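Side-chain contacts in alpha-1,2-Mannosidase (Trichoderma reesei, PDB 1HCU), which probably trims the four alpha-1,2-linked mannose residues from Man9 N-glycans to leave Man5, hydrolysing the linkages with calcium as cofactor: residues S57-L62 against G107-A112; Q94-F99 against N142-A147; D114-P119 against T128-L133; R135-L140 against T186-L191. All blocks are in the same frame, centred on the assembly; numbering follows the deposited sequence.

Contact 1. Residues S57-L62 against G107-A112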
loop_
_atom_site.group_PDB
_atom_site.type_symbol
_atom_site.label_atom_id
_atom_site.label_comp_id
_atom_site.label_asym_id
_atom_site.label_seq_id
_atom_site.Cartn_x
_atom_site.Cartn_y
_atom_site.Cartn_z
ATOM N N SER A 57 6.826 -8.750 10.146
ATOM C CA SER A 57 5.879 -9.742 9.633
ATOM C C SER A 57 4.782 -10.147 10.619
ATOM O O SER A 57 3.650 -10.401 10.213
ATOM C CB SER A 57 6.619 -10.999 9.154
ATOM O OG SER A 57 7.406 -10.723 8.010
ATOM N N ALA A 58 5.101 -10.214 11.906
ATOM C CA ALA A 58 4.085 -10.602 12.892
ATOM C C ALA A 58 2.989 -9.548 13.042
ATOM O O ALA A 58 1.812 -9.882 13.109
ATOM C CB ALA A 58 4.739 -10.876 14.254
ATOM N N ILE A 59 3.377 -8.277 13.084
ATOM C CA ILE A 59 2.411 -7.188 13.237
ATOM C C ILE A 59 1.615 -6.944 11.955
ATOM O O ILE A 59 0.399 -6.751 11.986
ATOM C CB ILE A 59 3.121 -5.879 13.646
ATOM C CG1 ILE A 59 3.956 -6.115 14.913
ATOM C CG2 ILE A 59 2.099 -4.774 13.878
ATOM C CD1 ILE A 59 3.148 -6.606 16.109
ATOM N N ASP A 60 2.317 -6.964 10.829
ATOM C CA ASP A 60 1.704 -6.750 9.529
ATOM C C ASP A 60 0.686 -7.841 9.165
ATOM O O ASP A 60 -0.303 -7.562 8.492
ATOM C CB ASP A 60 2.802 -6.671 8.466
ATOM C CG ASP A 60 2.756 -5.378 7.672
ATOM O OD1 ASP A 60 2.098 -4.421 8.136
ATOM O OD2 ASP A 60 3.388 -5.314 6.590
ATOM N N GLY A 61 0.912 -9.071 9.627
ATOM C CA GLY A 61 -0.009 -10.155 9.308
ATOM C C GLY A 61 -1.129 -10.391 10.315
ATOM O O GLY A 61 -2.099 -11.104 10.034
ATOM N N LEU A 62 -1.006 -9.776 11.484
ATOM C CA LEU A 62 -1.989 -9.931 12.545
ATOM C C LEU A 62 -3.446 -9.747 12.111
ATOM O O LEU A 62 -4.278 -10.618 12.352
ATOM C CB LEU A 62 -1.666 -8.961 13.687
ATOM C CG LEU A 62 -2.636 -8.908 14.866
ATOM C CD1 LEU A 62 -2.833 -10.296 15.437
ATOM C CD2 LEU A 62 -2.089 -7.951 15.942
ATOM N N GLY A 107 -0.122 1.179 11.877
ATOM C CA GLY A 107 -1.299 0.735 11.140
ATOM C C GLY A 107 -1.744 -0.658 11.546
ATOM O O GLY A 107 -2.924 -0.898 11.798
ATOM N N GLY A 108 -0.789 -1.581 11.617
ATOM C CA GLY A 108 -1.103 -2.951 11.990
ATOM C C GLY A 108 -1.712 -3.092 13.374
ATOM O O GLY A 108 -2.643 -3.874 13.563
ATOM N N LEU A 109 -1.187 -2.337 14.340
ATOM C CA LEU A 109 -1.673 -2.381 15.721
ATOM C C LEU A 109 -3.067 -1.778 15.818
ATOM O O LEU A 109 -3.934 -2.312 16.504
ATOM C CB LEU A 109 -0.712 -1.621 16.652
ATOM C CG LEU A 109 0.694 -2.208 16.865
ATOM C CD1 LEU A 109 1.640 -1.143 17.450
ATOM C CD2 LEU A 109 0.601 -3.423 17.786
ATOM N N LEU A 110 -3.279 -0.664 15.127
ATOM C CA LEU A 110 -4.572 0.011 15.146
ATOM C C LEU A 110 -5.677 -0.762 14.419
ATOM O O LEU A 110 -6.817 -0.799 14.889
ATOM C CB LEU A 110 -4.440 1.421 14.555
ATOM C CG LEU A 110 -4.295 2.614 15.514
ATOM C CD1 LEU A 110 -3.266 2.348 16.592
ATOM C CD2 LEU A 110 -3.907 3.837 14.701
ATOM N N SER A 111 -5.358 -1.384 13.288
ATOM C CA SER A 111 -6.378 -2.138 12.562
ATOM C C SER A 111 -6.773 -3.361 13.388
ATOM O O SER A 111 -7.957 -3.687 13.507
ATOM C CB SER A 111 -5.870 -2.559 11.174
ATOM O OG SER A 111 -4.743 -3.411 11.263
ATOM N N ALA A 112 -5.781 -4.030 13.973
ATOM C CA ALA A 112 -6.052 -5.194 14.805
ATOM C C ALA A 112 -6.907 -4.754 15.991
ATOM O O ALA A 112 -7.855 -5.440 16.378
ATOM C CB ALA A 112 -4.748 -5.802 15.300
HETATM O O HOH W 1 -2.474 -6.071 11.588
#

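Contact 2. Residues Q94-F99 against N142-A147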
loop_
_atom_site.group_PDB
_atom_site.type_symbol
_atom_site.label_atom_id
_atom_site.label_comp_id
_atom_site.label_asym_id
_atom_site.label_seq_id
_atom_site.Cartn_x
_atom_site.Cartn_y
_atom_site.Cartn_z
ATOM N N GLN A 94 20.585 3.334 15.153
ATOM C CA GLN A 94 19.943 2.804 13.962
ATOM C C GLN A 94 18.791 3.696 13.503
ATOM O O GLN A 94 17.871 3.984 14.270
ATOM C CB GLN A 94 19.412 1.396 14.214
ATOM C CG GLN A 94 18.770 0.811 12.986
ATOM C CD GLN A 94 18.285 -0.598 13.187
ATOM O OE1 GLN A 94 17.344 -0.842 13.928
ATOM N NE2 GLN A 94 18.928 -1.543 12.516
ATOM N N GLY A 95 18.836 4.113 12.243
ATOM C CA GLY A 95 17.792 4.967 11.707
ATOM C C GLY A 95 16.451 4.270 11.573
ATOM O O GLY A 95 16.394 3.065 11.301
ATOM N N SER A 96 15.367 5.021 11.769
ATOM C CA SER A 96 14.023 4.465 11.663
ATOM C C SER A 96 13.178 5.273 10.694
ATOM O O SER A 96 13.043 6.486 10.853
ATOM C CB SER A 96 13.342 4.447 13.037
ATOM O OG SER A 96 11.954 4.155 12.918
ATOM N N SER A 97 12.608 4.606 9.697
ATOM C CA SER A 97 11.763 5.294 8.719
ATOM C C SER A 97 10.422 5.641 9.343
ATOM O O SER A 97 9.652 4.753 9.727
ATOM C CB SER A 97 11.518 4.412 7.488
ATOM O OG SER A 97 10.582 5.017 6.601
ATOM N N VAL A 98 10.145 6.932 9.455
ATOM C CA VAL A 98 8.877 7.376 10.012
ATOM C C VAL A 98 7.735 6.763 9.188
ATOM O O VAL A 98 6.786 6.210 9.743
ATOM C CB VAL A 98 8.770 8.914 9.955
ATOM C CG1 VAL A 98 7.414 9.361 10.483
ATOM C CG2 VAL A 98 9.913 9.538 10.749
ATOM N N PHE A 99 7.856 6.852 7.862
ATOM C CA PHE A 99 6.855 6.324 6.923
ATOM C C PHE A 99 6.626 4.810 6.995
ATOM O O PHE A 99 5.504 4.354 7.232
ATOM C CB PHE A 99 7.241 6.715 5.487
ATOM C CG PHE A 99 6.426 6.023 4.422
ATOM C CD1 PHE A 99 5.074 6.316 4.249
ATOM C CD2 PHE A 99 7.017 5.076 3.586
ATOM C CE1 PHE A 99 4.323 5.678 3.261
ATOM C CE2 PHE A 99 6.274 4.432 2.594
ATOM C CZ PHE A 99 4.923 4.734 2.432
ATOM N N ASN A 142 4.726 8.064 20.441
ATOM C CA ASN A 142 5.356 9.052 21.306
ATOM C C ASN A 142 6.836 9.223 20.990
ATOM O O ASN A 142 7.438 10.230 21.353
ATOM C CB ASN A 142 5.152 8.696 22.785
ATOM C CG ASN A 142 3.760 9.060 23.280
ATOM O OD1 ASN A 142 3.184 10.064 22.851
ATOM N ND2 ASN A 142 3.221 8.260 24.188
ATOM N N GLY A 143 7.420 8.250 20.303
ATOM C CA GLY A 143 8.818 8.361 19.947
ATOM C C GLY A 143 8.914 8.930 18.547
ATOM O O GLY A 143 9.746 9.793 18.245
ATOM N N LEU A 144 8.035 8.446 17.686
ATOM C CA LEU A 144 7.999 8.883 16.303
ATOM C C LEU A 144 7.684 10.375 16.191
ATOM O O LEU A 144 8.181 11.054 15.294
ATOM C CB LEU A 144 6.948 8.070 15.543
ATOM C CG LEU A 144 7.356 6.994 14.523
ATOM C CD1 LEU A 144 8.670 6.315 14.866
ATOM C CD2 LEU A 144 6.221 5.994 14.453
ATOM N N LYS A 145 6.888 10.892 17.119
ATOM C CA LYS A 145 6.493 12.296 17.060
ATOM C C LYS A 145 7.630 13.314 17.015
ATOM O O LYS A 145 7.413 14.458 16.613
ATOM C CB LYS A 145 5.537 12.629 18.209
ATOM C CG LYS A 145 6.161 12.700 19.578
ATOM C CD LYS A 145 5.174 13.317 20.557
ATOM C CE LYS A 145 5.777 13.456 21.940
ATOM N NZ LYS A 145 4.830 14.124 22.887
ATOM N N VAL A 146 8.838 12.909 17.406
ATOM C CA VAL A 146 9.988 13.823 17.380
ATOM C C VAL A 146 10.260 14.255 15.933
ATOM O O VAL A 146 10.922 15.263 15.678
ATOM C CB VAL A 146 11.275 13.160 17.994
ATOM C CG1 VAL A 146 11.894 12.150 17.020
ATOM C CG2 VAL A 146 12.280 14.233 18.380
ATOM N N ALA A 147 9.724 13.484 14.993
ATOM C CA ALA A 147 9.867 13.754 13.570
ATOM C C ALA A 147 9.259 15.104 13.183
ATOM O O ALA A 147 9.710 15.752 12.233
ATOM C CB ALA A 147 9.192 12.643 12.770
#

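Contact 3. Residues D114-P119 against T128-L133. With NAG (2-acetamido-2-deoxy-beta-D-glucopyranose), chain G.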
loop_
_atom_site.group_PDB
_atom_site.type_symbol
_atom_site.label_atom_id
_atom_site.label_comp_id
_atom_site.label_asym_id
_atom_site.label_seq_id
_atom_site.Cartn_x
_atom_site.Cartn_y
_atom_site.Cartn_z
ATOM N N ASP A 114 -9.018 -2.162 16.187
ATOM C CA ASP A 114 -10.371 -1.876 15.730
ATOM C C ASP A 114 -11.158 -3.144 15.392
ATOM O O ASP A 114 -12.353 -3.225 15.669
ATOM C CB ASP A 114 -10.358 -0.935 14.517
ATOM C CG ASP A 114 -10.156 0.529 14.907
ATOM O OD1 ASP A 114 -10.492 0.895 16.053
ATOM O OD2 ASP A 114 -9.682 1.320 14.063
ATOM N N LEU A 115 -10.500 -4.135 14.803
ATOM C CA LEU A 115 -11.196 -5.366 14.462
ATOM C C LEU A 115 -11.545 -6.185 15.711
ATOM O O LEU A 115 -12.685 -6.636 15.863
ATOM C CB LEU A 115 -10.352 -6.207 13.499
ATOM C CG LEU A 115 -10.112 -5.611 12.101
ATOM C CD1 LEU A 115 -9.172 -6.514 11.315
ATOM C CD2 LEU A 115 -11.427 -5.453 11.364
ATOM N N LEU A 116 -10.577 -6.355 16.610
ATOM C CA LEU A 116 -10.795 -7.131 17.832
ATOM C C LEU A 116 -11.791 -6.493 18.810
ATOM O O LEU A 116 -12.277 -7.157 19.720
ATOM C CB LEU A 116 -9.453 -7.400 18.533
ATOM C CG LEU A 116 -8.514 -8.309 17.725
ATOM C CD1 LEU A 116 -7.259 -8.607 18.523
ATOM C CD2 LEU A 116 -9.230 -9.601 17.377
ATOM N N ARG A 117 -12.083 -5.208 18.625
ATOM C CA ARG A 117 -13.049 -4.518 19.469
ATOM C C ARG A 117 -14.356 -4.336 18.714
ATOM O O ARG A 117 -15.377 -3.974 19.301
ATOM C CB ARG A 117 -12.542 -3.146 19.896
ATOM C CG ARG A 117 -11.369 -3.191 20.838
ATOM C CD ARG A 117 -11.264 -1.891 21.578
ATOM N NE ARG A 117 -12.331 -1.747 22.560
ATOM C CZ ARG A 117 -12.675 -0.591 23.113
ATOM N NH1 ARG A 117 -12.032 0.518 22.769
ATOM N NH2 ARG A 117 -13.655 -0.542 24.006
ATOM N N GLY A 118 -14.319 -4.592 17.414
ATOM C CA GLY A 118 -15.506 -4.440 16.601
ATOM C C GLY A 118 -16.163 -5.744 16.184
ATOM O O GLY A 118 -16.462 -6.592 17.024
ATOM N N PRO A 119 -16.378 -5.938 14.875
ATOM C CA PRO A 119 -17.012 -7.129 14.301
ATOM C C PRO A 119 -16.202 -8.420 14.322
ATOM O O PRO A 119 -16.648 -9.431 13.789
ATOM C CB PRO A 119 -17.331 -6.681 12.881
ATOM C CG PRO A 119 -16.118 -5.869 12.549
ATOM C CD PRO A 119 -15.900 -5.037 13.807
ATOM N N THR A 128 -6.949 -7.699 28.038
ATOM C CA THR A 128 -5.705 -7.027 28.391
ATOM C C THR A 128 -4.741 -7.060 27.210
ATOM O O THR A 128 -3.981 -6.120 26.992
ATOM C CB THR A 128 -5.027 -7.690 29.613
ATOM O OG1 THR A 128 -5.907 -7.630 30.741
ATOM C CG2 THR A 128 -3.725 -6.978 29.961
ATOM N N LEU A 129 -4.776 -8.150 26.451
ATOM C CA LEU A 129 -3.908 -8.299 25.289
ATOM C C LEU A 129 -4.368 -7.354 24.196
ATOM O O LEU A 129 -3.558 -6.717 23.520
ATOM C CB LEU A 129 -3.945 -9.743 24.786
ATOM C CG LEU A 129 -2.684 -10.601 24.982
ATOM C CD1 LEU A 129 -1.866 -10.130 26.178
ATOM C CD2 LEU A 129 -3.103 -12.051 25.141
ATOM N N VAL A 130 -5.677 -7.261 24.022
ATOM C CA VAL A 130 -6.223 -6.365 23.023
ATOM C C VAL A 130 -5.795 -4.933 23.355
ATOM O O VAL A 130 -5.320 -4.202 22.481
ATOM C CB VAL A 130 -7.751 -6.445 22.990
ATOM C CG1 VAL A 130 -8.304 -5.383 22.063
ATOM C CG2 VAL A 130 -8.181 -7.828 22.540
ATOM N N ASN A 131 -5.952 -4.542 24.619
ATOM C CA ASN A 131 -5.574 -3.196 25.057
ATOM C C ASN A 131 -4.103 -2.885 24.788
ATOM O O ASN A 131 -3.747 -1.726 24.568
ATOM C CB ASN A 131 -5.845 -3.006 26.556
ATOM C CG ASN A 131 -7.327 -2.939 26.888
ATOM O OD1 ASN A 131 -8.186 -3.040 26.006
ATOM N ND2 ASN A 131 -7.634 -2.767 28.175
ATOM N N SER A 132 -3.252 -3.907 24.825
ATOM C CA SER A 132 -1.825 -3.708 24.576
ATOM C C SER A 132 -1.577 -3.118 23.192
ATOM O O SER A 132 -0.698 -2.269 23.019
ATOM C CB SER A 132 -1.055 -5.031 24.700
ATOM O OG SER A 132 -0.960 -5.449 26.049
ATOM N N LEU A 133 -2.350 -3.575 22.210
ATOM C CA LEU A 133 -2.205 -3.089 20.843
ATOM C C LEU A 133 -2.236 -1.563 20.847
ATOM O O LEU A 133 -1.320 -0.917 20.342
ATOM C CB LEU A 133 -3.331 -3.636 19.951
ATOM C CG LEU A 133 -3.460 -5.159 19.808
ATOM C CD1 LEU A 133 -4.760 -5.516 19.098
ATOM C CD2 LEU A 133 -2.266 -5.707 19.040
HETATM C C1 NAG G . -4.222 -12.818 29.295
HETATM C C2 NAG G . -3.245 -11.988 30.136
HETATM C C3 NAG G . -2.894 -12.740 31.431
HETATM C C4 NAG G . -4.153 -13.192 32.163
HETATM C C5 NAG G . -5.075 -13.960 31.211
HETATM C C6 NAG G . -6.388 -14.325 31.865
HETATM C C7 NAG G . -1.061 -11.000 29.843
HETATM C C8 NAG G . 0.181 -11.719 30.346
HETATM N N2 NAG G . -2.043 -11.754 29.358
HETATM O O3 NAG G . -2.132 -11.898 32.287
HETATM O O4 NAG G . -3.785 -14.028 33.254
HETATM O O5 NAG G . -5.386 -13.149 30.061
HETATM O O6 NAG G . -6.606 -15.727 31.833
HETATM O O7 NAG G . -1.124 -9.772 29.895
#

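Contact 4. Residues R135-L140 against T186-L191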
loop_
_atom_site.group_PDB
_atom_site.type_symbol
_atom_site.label_atom_id
_atom_site.label_comp_id
_atom_site.label_asym_id
_atom_site.label_seq_id
_atom_site.Cartn_x
_atom_site.Cartn_y
_atom_site.Cartn_z
ATOM N N ARG A 135 -2.016 0.502 23.490
ATOM C CA ARG A 135 -0.974 1.054 24.351
ATOM C C ARG A 135 0.354 1.082 23.619
ATOM O O ARG A 135 1.059 2.092 23.634
ATOM C CB ARG A 135 -0.826 0.235 25.639
ATOM C CG ARG A 135 -1.969 0.403 26.614
ATOM N N GLN A 136 0.696 -0.026 22.969
ATOM C CA GLN A 136 1.961 -0.093 22.243
ATOM C C GLN A 136 2.002 0.891 21.072
ATOM O O GLN A 136 3.058 1.436 20.760
ATOM C CB GLN A 136 2.218 -1.526 21.760
ATOM C CG GLN A 136 2.711 -2.480 22.856
ATOM C CD GLN A 136 4.199 -2.327 23.165
ATOM O OE1 GLN A 136 4.959 -3.290 23.081
ATOM N NE2 GLN A 136 4.616 -1.124 23.525
ATOM N N ALA A 137 0.852 1.131 20.440
ATOM C CA ALA A 137 0.783 2.062 19.311
ATOM C C ALA A 137 1.101 3.478 19.792
ATOM O O ALA A 137 1.858 4.209 19.159
ATOM C CB ALA A 137 -0.602 2.025 18.682
ATOM N N GLN A 138 0.518 3.859 20.921
ATOM C CA GLN A 138 0.763 5.178 21.475
ATOM C C GLN A 138 2.225 5.306 21.911
ATOM O O GLN A 138 2.844 6.346 21.715
ATOM C CB GLN A 138 -0.181 5.430 22.643
ATOM C CG GLN A 138 -0.010 6.785 23.292
ATOM C CD GLN A 138 -1.213 7.172 24.120
ATOM O OE1 GLN A 138 -1.825 6.330 24.774
ATOM N NE2 GLN A 138 -1.559 8.454 24.103
ATOM N N THR A 139 2.786 4.237 22.471
ATOM C CA THR A 139 4.185 4.253 22.891
ATOM C C THR A 139 5.078 4.513 21.673
ATOM O O THR A 139 5.995 5.340 21.728
ATOM C CB THR A 139 4.597 2.908 23.562
ATOM O OG1 THR A 139 3.875 2.741 24.788
ATOM C CG2 THR A 139 6.093 2.882 23.858
ATOM N N LEU A 140 4.800 3.810 20.575
ATOM C CA LEU A 140 5.562 3.968 19.337
ATOM C C LEU A 140 5.436 5.410 18.845
ATOM O O LEU A 140 6.432 6.074 18.540
ATOM C CB LEU A 140 5.013 3.041 18.248
ATOM C CG LEU A 140 5.962 2.341 17.268
ATOM C CD1 LEU A 140 5.153 1.852 16.060
ATOM C CD2 LEU A 140 7.074 3.265 16.814
ATOM N N THR A 186 -4.394 10.385 13.044
ATOM C CA THR A 186 -5.689 10.952 13.399
ATOM C C THR A 186 -6.485 9.857 14.102
ATOM O O THR A 186 -7.190 10.112 15.076
ATOM C CB THR A 186 -6.476 11.442 12.154
ATOM O OG1 THR A 186 -5.833 12.603 11.607
ATOM C CG2 THR A 186 -7.907 11.802 12.532
ATOM N N ARG A 187 -6.339 8.628 13.614
ATOM C CA ARG A 187 -7.024 7.477 14.199
ATOM C C ARG A 187 -6.553 7.301 15.641
ATOM O O ARG A 187 -7.348 7.026 16.533
ATOM C CB ARG A 187 -6.721 6.205 13.387
ATOM C CG ARG A 187 -7.525 4.981 13.812
ATOM C CD ARG A 187 -9.013 5.288 13.759
ATOM N NE ARG A 187 -9.843 4.261 14.387
ATOM C CZ ARG A 187 -10.987 4.517 15.022
ATOM N NH1 ARG A 187 -11.426 5.769 15.114
ATOM N NH2 ARG A 187 -11.702 3.526 15.551
ATOM N N LEU A 188 -5.254 7.471 15.864
ATOM C CA LEU A 188 -4.693 7.326 17.206
ATOM C C LEU A 188 -5.282 8.380 18.171
ATOM O O LEU A 188 -5.665 8.046 19.291
ATOM C CB LEU A 188 -3.157 7.437 17.149
ATOM C CG LEU A 188 -2.382 7.156 18.445
ATOM C CD1 LEU A 188 -2.658 5.740 18.906
ATOM C CD2 LEU A 188 -0.900 7.361 18.226
ATOM N N SER A 189 -5.354 9.641 17.738
ATOM C CA SER A 189 -5.915 10.700 18.580
ATOM C C SER A 189 -7.353 10.377 18.954
ATOM O O SER A 189 -7.768 10.578 20.091
ATOM C CB SER A 189 -5.905 12.054 17.863
ATOM O OG SER A 189 -4.593 12.542 17.684
ATOM N N ASP A 190 -8.117 9.888 17.987
ATOM C CA ASP A 190 -9.509 9.561 18.247
ATOM C C ASP A 190 -9.638 8.403 19.233
ATOM O O ASP A 190 -10.550 8.379 20.056
ATOM C CB ASP A 190 -10.225 9.215 16.938
ATOM C CG ASP A 190 -10.559 10.445 16.111
ATOM O OD1 ASP A 190 -11.104 10.271 15.001
ATOM O OD2 ASP A 190 -10.286 11.576 16.571
ATOM N N LEU A 191 -8.716 7.451 19.152
ATOM C CA LEU A 191 -8.734 6.284 20.030
ATOM C C LEU A 191 -8.205 6.578 21.430
ATOM O O LEU A 191 -8.685 6.002 22.404
ATOM C CB LEU A 191 -7.916 5.161 19.396
ATOM C CG LEU A 191 -8.655 3.896 18.951
ATOM C CD1 LEU A 191 -10.100 4.195 18.606
ATOM C CD2 LEU A 191 -7.915 3.290 17.760
#

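Contact 1. Residues S57-L62 against G107-A112
Ile-59, Leu-62 and Gly-108 bury the most surface where helix 56-67 lies against helix 98-117 in the alpha/alpha barrel of glycosyl hydrolase family 47. The two short segments run in the same general direction, with 36° between them and axes 8.0 Å apart. Part of that closeness can be traced to Gly-108. Having no side chain, it exposes its backbone to Ile-59, whose methyl CG2 lies 4.1 Å from Gly-108 CA and equally far from Leu-109 N. The Ile-59 torsion explains the approach: chi1 of -55° sets CG1 beside the backbone N and swings CG2 anti to that N, over the facing helix. Leu-109 adds its branch point, with CG 4.2 Å from Ile-59 CG2. One turn further on, Leu-62 takes over. Its CG stands anti to the backbone N (chi1 176°), and the methyl CD2 presses on Ala-112 CB at 3.5 Å, tighter than any pair around Ile-59. Leu-133 of helix 127-144 touches Leu-62, Leu-109 and Ala-112, so this apolar seam has a third helix against it. Around Asp-60 the setting is polar: its carboxylate is hydrogen-bonded to His-488 and Ser-451. Between the helices, one water donates to both main chains, lying 3.0 Å from Ile-59 O and 3.0 Å from Gly-108 O.

Contact 2. Residues Q94-F99 against N142-A147
Ser-96 is the first residue of 94-99 to reach the other segment, and it does so lightly: its OG stands 4.4 Å from Leu-144 CD1, a van der Waals approach of a hydroxyl to a methyl. The same OG makes a weak hydrogen bond with Thr-101 OG1. The main chain of Ser-96 pairs with Val-159, placing strand 96-97 at the margin of a small three-stranded antiparallel sheet. Ser-97 turns its CB away from 142-147 and serves as N-cap of helix 98-117, its OG hydrogen-bonded to Glu-100 N. Glu-100 is a predicted proton donor, so the cap sits at the start of the helix that carries a predicted catalytic residue of this family 47 alpha/alpha-barrel enzyme. Val-98, already helical, gives the largest share of the buried surface. With chi1 at 178° CG1 is anti to the backbone N, which leaves CG2 beside that N, and CG2 meets Ala-147 CB at 3.8 Å. Ala-147 is presented by a 3-10 turn that follows helix 127-144, as the bond from Ala-147 N to Leu-144 O, 2.9 Å long, testifies. The backbones are nearest at Val-98 and Leu-144, whose CA atoms lie 6.5 Å apart. Val-159, from the middle strand of the sheet, touches Val-98, Leu-144 and Ala-147.

Contact 3. Residues D114-P119 against T128-L133
An antiparallel helical hairpin, helix 98-117 turning through a short loop into helix 127-144, is closed near its bend by Leu-116 and Arg-117 against Val-130 and Leu-133. Leu-116 does most on the first helix. Its CG lies beside the backbone N (chi1 -66°), carrying CD1 out to touch two residues one turn apart on the other helix: Leu-116 CD1 is 4.0 Å from Leu-133 CD1 and 4.2 Å from Val-130 CG2. The leucine side chains stand nearly at right angles, so they meet through methyls and not along their lengths. Hairpins of this kind build the alpha/alpha barrel of family 47, and the apolar layer here continues into its neighbours, since Leu-78 of helix 71-80 touches both Leu-116 and Leu-133. Val-130 divides its branches: while CG2 faces Leu-116, CG1 is 4.0 Å from Arg-117 CG. Arg-117 thus contributes the aliphatic root of its chain to the contact; beyond the bend at chi3 (72°), its NH1 forms a weak hydrogen bond with Tyr-113 OH. The outer side of helix 127-144 borders a glycan that also neighbours Asn-126, which begins an Asn-Gln-Thr sequon. There the sugar's acetamido group lies beside the first turn, with NAG N2 3.6 Å from Leu-129 CD1 and NAG O7 3.8 Å from Thr-128 CG2.

Contact 4. Residues R135-L140 against T186-L191
The hydroxyl of Tyr-197 is hydrogen-bonded both to Gln-138 NE2 and to Asn-142 OD1, one turn apart on helix 127-144, while Tyr-197 also packs on Leu-188, the residue that meets Gln-138 across this contact. Leu-188, from helix 182-192, supplies more than half of the 104 Å² buried. With CG anti to the backbone N (chi1 -173°), the side chain extends toward helix 127-144, and CD1 makes every contact within 4.5 Å. That methyl lies 4.3 Å from Ala-137 CB, 4.2 Å from Gln-138 N and 4.5 Å from Gln-138 CB. Leu-188 also touches Leu-134 and Ala-141. Leu-134, Ala-137, Gln-138 and Ala-141 frame a diamond on the helix surface, so Leu-188 sits as a knob in a hole between two helices of the alpha/alpha barrel. Gln-138 flanks the knob with its near end, and its extended chain (chi1 180°, chi2 162°) carries the amide on to Tyr-197. Within 186-191, Leu-191 CD1 rests 3.5 Å above one face of the Arg-187 guanidinium, toward its rim, and Arg-187 NH1 is hydrogen-bonded to Tyr-257 OH. The directional bonds nearby, from Tyr-197 OH to Gln-138 and Asn-142, join helix 127-144 to helix 196-209, not to helix 182-192. Between the two segments themselves the chemistry is purely van der Waals and fairly loose, which implies that Leu-188 is held in its hole by fit of shape and not by directional bonds.

Contacts 1, 3 and 4 form one continuous packed region, with centres 11 to 13 Å apart. Contact 3 reaches contact 1 through Leu-133, whose CB lies 3.7 Å from Leu-109 O. Leu-110 of 107-112 reaches contact 4, where its CD1 lies 3.4 Å from Ala-137 CB. Contacts 3 and 4 are tied electrostatically by the salt bridge of Asp-114 OD1 with Arg-187 NH2, at 2.9 Å. Contact 2 shares helices 98-117 and 127-144 with contact 3, yet their centres are 24 Å apart. It lies beside a predicted catalytic residue, the Ser-96 side chain being about 7 Å from that of Glu-100, which directly follows 94-99; the bound calcium is about 13 Å from Gly-108 of contact 1.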